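Local coordinates for protein guanine nucleotide exchange factor p115rhogef (Homo sapiens, PDB 1IAP) that probably links heterotrimeric G-protein signalling to Rho activation, as a guanine nucleotide exchange factor whose N-terminal RGS-like domain is likely to engage G-protein alpha subunits, at residues V11-Q23 with A180-T192. Sequence-based numbering, arbitrary orientation.
Sequences VKRRPAHLMALLQ and AIGLYMRHLGVRT
M185 reaches across from helix 180-187 into a hole lined by P15, L18, M19 and L22 on helix 15-23, a knob-into-hole fit. Followed outward, its side chain has CG anti to the carbonyl carbon (chi1 -80°) and bends twice more, which carries the methyl to the facing helix. From CB the chain runs out to CG, which lies 3.9 Å from M19 SD; SD sits beside M19 CG; and CE ends 3.7 Å from L18 CD2, near P15 O and M19 SD as well. One turn away, I181 and L22 lie alongside, pointing opposite ways, with I181 CD1 3.7 Å from L22 CG. Beyond the helix end, V190 CG2 packs 3.7 Å from P15 CB, while L188 CD1 approaches the same proline carbon.

The polar link is made by Y184, whose OH donates a 2.8 Å hydrogen bond to K12 O. The acceptor meets the rim of the ring, roughly level with it, yet the hydroxyl stands 34° out of the carbonyl plane of K12. L18 CD2 comes within 3.4 Å of Y184 CE2, the two side chains crossing at about a right angle. A phenylalanine here would probably keep the contact with L18 but leave K12 O without its hydroxyl donor. The lysine's own amine turns elsewhere, to a salt bridge with D41.

G189, at positive phi, ends helix 171-187 in a Schellman motif: V190 N bonds to M185 O at 2.9 Å and G189 N to R186 O. The short helical segments run antiparallel at 169°, their axes 11.2 Å apart, and thus pair helix 15-28, near the N-terminus, with helix 171-187, the last modelled helix, in the buried interior of this all-helical RGS-like domain.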
loop_
_atom_site.group_PDB
_atom_site.type_symbol
_atom_site.label_atom_id
_atom_site.label_comp_id
_atom_site.label_asym_id
_atom_site.label_seq_id
_atom_site.Cartn_x
_atom_site.Cartn_y
_atom_site.Cartn_z
ATOM N N VAL A 11 -5.802 -3.482 8.276
ATOM C CA VAL A 11 -4.359 -3.675 8.097
ATOM C C VAL A 11 -3.570 -2.408 7.742
ATOM O O VAL A 11 -2.399 -2.281 8.104
ATOM C CB VAL A 11 -4.061 -4.783 7.044
ATOM C CG1 VAL A 11 -4.307 -4.279 5.623
ATOM C CG2 VAL A 11 -2.637 -5.299 7.208
ATOM N N LYS A 12 -4.225 -1.450 7.088
ATOM C CA LYS A 12 -3.563 -0.214 6.670
ATOM C C LYS A 12 -2.936 0.585 7.815
ATOM O O LYS A 12 -2.051 1.402 7.581
ATOM C CB LYS A 12 -4.544 0.681 5.899
ATOM C CG LYS A 12 -5.596 1.334 6.779
ATOM C CD LYS A 12 -6.499 2.281 6.004
ATOM C CE LYS A 12 -7.378 3.070 6.966
ATOM N NZ LYS A 12 -8.345 3.955 6.267
ATOM N N ARG A 13 -3.394 0.334 9.041
ATOM C CA ARG A 13 -2.905 1.034 10.228
ATOM C C ARG A 13 -1.892 0.241 11.054
ATOM O O ARG A 13 -1.319 0.770 12.005
ATOM C CB ARG A 13 -4.086 1.404 11.127
ATOM C CG ARG A 13 -5.227 2.080 10.392
ATOM C CD ARG A 13 -6.420 2.327 11.296
ATOM N NE ARG A 13 -7.545 2.896 10.557
ATOM C CZ ARG A 13 -8.792 2.958 11.016
ATOM N NH1 ARG A 13 -9.082 2.489 12.223
ATOM N NH2 ARG A 13 -9.753 3.475 10.262
ATOM N N ARG A 14 -1.681 -1.025 10.700
ATOM C CA ARG A 14 -0.752 -1.895 11.428
ATOM C C ARG A 14 0.473 -2.143 10.549
ATOM O O ARG A 14 0.496 -3.069 9.738
ATOM C CB ARG A 14 -1.457 -3.208 11.766
ATOM C CG ARG A 14 -2.902 -3.016 12.264
ATOM C CD ARG A 14 -3.037 -2.999 13.786
ATOM N NE ARG A 14 -2.261 -1.950 14.448
ATOM C CZ ARG A 14 -2.675 -0.698 14.623
ATOM N NH1 ARG A 14 -3.865 -0.313 14.179
ATOM N NH2 ARG A 14 -1.908 0.166 15.273
ATOM N N PRO A 15 1.534 -1.344 10.751
ATOM C CA PRO A 15 2.787 -1.420 9.991
ATOM C C PRO A 15 3.469 -2.775 9.846
ATOM O O PRO A 15 3.889 -3.128 8.747
ATOM C CB PRO A 15 3.672 -0.372 10.679
ATOM C CG PRO A 15 3.162 -0.360 12.083
ATOM C CD PRO A 15 1.676 -0.441 11.912
ATOM N N ALA A 16 3.574 -3.535 10.933
ATOM C CA ALA A 16 4.216 -4.849 10.881
ATOM C C ALA A 16 3.358 -5.845 10.105
ATOM O O ALA A 16 3.851 -6.573 9.244
ATOM C CB ALA A 16 4.483 -5.365 12.285
ATOM N N HIS A 17 2.067 -5.866 10.419
ATOM C CA HIS A 17 1.133 -6.762 9.750
ATOM C C HIS A 17 1.043 -6.409 8.274
ATOM O O HIS A 17 1.068 -7.296 7.422
ATOM C CB HIS A 17 -0.229 -6.714 10.447
ATOM C CG HIS A 17 -0.158 -7.129 11.884
ATOM N ND1 HIS A 17 -0.659 -8.329 12.340
ATOM C CD2 HIS A 17 0.463 -6.553 12.942
ATOM C CE1 HIS A 17 -0.338 -8.480 13.613
ATOM N NE2 HIS A 17 0.343 -7.416 14.002
ATOM N N LEU A 18 1.067 -5.111 7.975
ATOM C CA LEU A 18 1.020 -4.639 6.598
ATOM C C LEU A 18 2.275 -5.059 5.823
ATOM O O LEU A 18 2.177 -5.478 4.671
ATOM C CB LEU A 18 0.826 -3.116 6.558
ATOM C CG LEU A 18 0.596 -2.510 5.175
ATOM C CD1 LEU A 18 -0.612 -3.174 4.506
ATOM C CD2 LEU A 18 0.374 -1.011 5.307
ATOM N N MET A 19 3.450 -4.954 6.449
ATOM C CA MET A 19 4.696 -5.370 5.801
ATOM C C MET A 19 4.664 -6.853 5.409
ATOM O O MET A 19 5.164 -7.223 4.351
ATOM C CB MET A 19 5.917 -5.103 6.693
ATOM C CG MET A 19 6.447 -3.668 6.646
ATOM S SD MET A 19 6.797 -3.101 4.954
ATOM C CE MET A 19 7.862 -4.408 4.347
ATOM N N ALA A 20 4.116 -7.703 6.276
ATOM C CA ALA A 20 4.032 -9.135 5.990
ATOM C C ALA A 20 3.130 -9.341 4.775
ATOM O O ALA A 20 3.468 -10.088 3.854
ATOM C CB ALA A 20 3.479 -9.900 7.211
ATOM N N LEU A 21 2.003 -8.636 4.761
ATOM C CA LEU A 21 1.051 -8.720 3.658
ATOM C C LEU A 21 1.709 -8.237 2.369
ATOM O O LEU A 21 1.573 -8.870 1.324
ATOM C CB LEU A 21 -0.189 -7.872 3.961
ATOM C CG LEU A 21 -1.207 -7.680 2.835
ATOM C CD1 LEU A 21 -1.836 -9.018 2.456
ATOM C CD2 LEU A 21 -2.280 -6.689 3.278
ATOM N N LEU A 22 2.428 -7.117 2.457
ATOM C CA LEU A 22 3.109 -6.543 1.307
ATOM C C LEU A 22 4.121 -7.513 0.720
ATOM O O LEU A 22 4.179 -7.680 -0.496
ATOM C CB LEU A 22 3.813 -5.232 1.691
ATOM C CG LEU A 22 3.250 -3.859 1.294
ATOM C CD1 LEU A 22 2.007 -3.957 0.431
ATOM C CD2 LEU A 22 2.982 -3.037 2.530
ATOM N N GLN A 23 4.930 -8.138 1.575
ATOM C CA GLN A 23 5.924 -9.090 1.085
ATOM C C GLN A 23 5.249 -10.248 0.370
ATOM O O GLN A 23 5.721 -10.700 -0.670
ATOM C CB GLN A 23 6.812 -9.617 2.212
ATOM C CG GLN A 23 7.825 -10.651 1.712
ATOM C CD GLN A 23 8.858 -11.027 2.743
ATOM O OE1 GLN A 23 9.279 -12.184 2.827
ATOM N NE2 GLN A 23 9.296 -10.047 3.519
ATOM N N ALA A 180 7.362 2.691 -3.328
ATOM C CA ALA A 180 5.957 2.793 -2.959
ATOM C C ALA A 180 5.711 2.363 -1.520
ATOM O O ALA A 180 4.996 3.043 -0.775
ATOM C CB ALA A 180 5.102 1.965 -3.915
ATOM N N ILE A 181 6.291 1.230 -1.128
ATOM C CA ILE A 181 6.123 0.748 0.242
ATOM C C ILE A 181 6.824 1.723 1.190
ATOM O O ILE A 181 6.267 2.106 2.215
ATOM C CB ILE A 181 6.685 -0.690 0.410
ATOM C CG1 ILE A 181 5.806 -1.674 -0.370
ATOM C CG2 ILE A 181 6.716 -1.087 1.878
ATOM C CD1 ILE A 181 6.413 -3.054 -0.549
ATOM N N GLY A 182 8.009 2.176 0.796
ATOM C CA GLY A 182 8.754 3.116 1.617
ATOM C C GLY A 182 7.960 4.376 1.904
ATOM O O GLY A 182 7.889 4.834 3.048
ATOM N N LEU A 183 7.308 4.902 0.870
ATOM C CA LEU A 183 6.514 6.114 0.996
ATOM C C LEU A 183 5.391 5.967 2.013
ATOM O O LEU A 183 5.223 6.814 2.894
ATOM C CB LEU A 183 5.941 6.520 -0.369
ATOM C CG LEU A 183 5.226 7.874 -0.450
ATOM C CD1 LEU A 183 6.216 8.992 -0.152
ATOM C CD2 LEU A 183 4.630 8.055 -1.836
ATOM N N TYR A 184 4.646 4.872 1.921
ATOM C CA TYR A 184 3.538 4.647 2.833
ATOM C C TYR A 184 3.985 4.331 4.262
ATOM O O TYR A 184 3.338 4.749 5.224
ATOM C CB TYR A 184 2.614 3.542 2.307
ATOM C CG TYR A 184 1.349 3.418 3.122
ATOM C CD1 TYR A 184 0.293 4.311 2.940
ATOM C CD2 TYR A 184 1.225 2.447 4.108
ATOM C CE1 TYR A 184 -0.854 4.243 3.730
ATOM C CE2 TYR A 184 0.079 2.370 4.902
ATOM C CZ TYR A 184 -0.951 3.270 4.704
ATOM O OH TYR A 184 -2.082 3.192 5.478
ATOM N N MET A 185 5.067 3.571 4.401
ATOM C CA MET A 185 5.576 3.219 5.728
ATOM C C MET A 185 6.011 4.480 6.476
ATOM O O MET A 185 5.793 4.610 7.676
ATOM C CB MET A 185 6.741 2.229 5.617
ATOM C CG MET A 185 6.308 0.779 5.384
ATOM S SD MET A 185 5.344 0.113 6.800
ATOM C CE MET A 185 4.032 -0.786 5.922
ATOM N N ARG A 186 6.603 5.417 5.746
ATOM C CA ARG A 186 7.055 6.686 6.314
ATOM C C ARG A 186 5.833 7.430 6.866
ATOM O O ARG A 186 5.913 8.105 7.891
ATOM C CB ARG A 186 7.728 7.499 5.216
ATOM C CG ARG A 186 8.603 8.637 5.677
ATOM C CD ARG A 186 9.417 9.140 4.495
ATOM N NE ARG A 186 10.190 8.053 3.895
ATOM C CZ ARG A 186 10.247 7.787 2.592
ATOM N NH1 ARG A 186 9.576 8.530 1.719
ATOM N NH2 ARG A 186 10.969 6.761 2.164
ATOM N N HIS A 187 4.693 7.242 6.202
ATOM C CA HIS A 187 3.428 7.853 6.599
ATOM C C HIS A 187 2.939 7.259 7.926
ATOM O O HIS A 187 2.217 7.907 8.680
ATOM C CB HIS A 187 2.384 7.627 5.501
ATOM C CG HIS A 187 1.034 8.190 5.816
ATOM N ND1 HIS A 187 -0.018 7.407 6.236
ATOM C CD2 HIS A 187 0.562 9.458 5.758
ATOM C CE1 HIS A 187 -1.082 8.167 6.422
ATOM N NE2 HIS A 187 -0.756 9.415 6.139
ATOM N N LEU A 188 3.330 6.016 8.200
ATOM C CA LEU A 188 2.944 5.352 9.440
ATOM C C LEU A 188 3.986 5.573 10.537
ATOM O O LEU A 188 3.886 4.995 11.616
ATOM C CB LEU A 188 2.747 3.850 9.211
ATOM C CG LEU A 188 1.673 3.421 8.208
ATOM C CD1 LEU A 188 1.641 1.897 8.121
ATOM C CD2 LEU A 188 0.308 3.969 8.624
ATOM N N GLY A 189 4.986 6.404 10.251
ATOM C CA GLY A 189 6.026 6.683 11.229
ATOM C C GLY A 189 7.164 5.678 11.206
ATOM O O GLY A 189 8.051 5.710 12.064
ATOM N N VAL A 190 7.144 4.785 10.220
ATOM C CA VAL A 190 8.173 3.763 10.089
ATOM C C VAL A 190 9.375 4.339 9.353
ATOM O O VAL A 190 9.293 4.689 8.174
ATOM C CB VAL A 190 7.630 2.514 9.356
ATOM C CG1 VAL A 190 8.736 1.485 9.127
ATOM C CG2 VAL A 190 6.500 1.895 10.163
ATOM N N ARG A 191 10.487 4.443 10.073
ATOM C CA ARG A 191 11.723 4.985 9.523
ATOM C C ARG A 191 12.336 4.077 8.469
ATOM O O ARG A 191 12.436 2.864 8.653
ATOM C CB ARG A 191 12.729 5.246 10.646
ATOM C CG ARG A 191 12.188 6.146 11.741
ATOM C CD ARG A 191 13.194 6.345 12.857
ATOM N NE ARG A 191 12.586 7.004 14.010
ATOM C CZ ARG A 191 12.138 6.367 15.089
ATOM N NH1 ARG A 191 12.229 5.047 15.174
ATOM N NH2 ARG A 191 11.591 7.053 16.084
ATOM N N THR A 192 12.726 4.681 7.353
ATOM C CA THR A 192 13.337 3.959 6.243
ATOM C C THR A 192 14.864 3.976 6.358
ATOM O O THR A 192 15.442 5.084 6.446
ATOM C CB THR A 192 12.900 4.566 4.890
ATOM O OG1 THR A 192 11.480 4.421 4.746
ATOM C CG2 THR A 192 13.606 3.878 3.722
#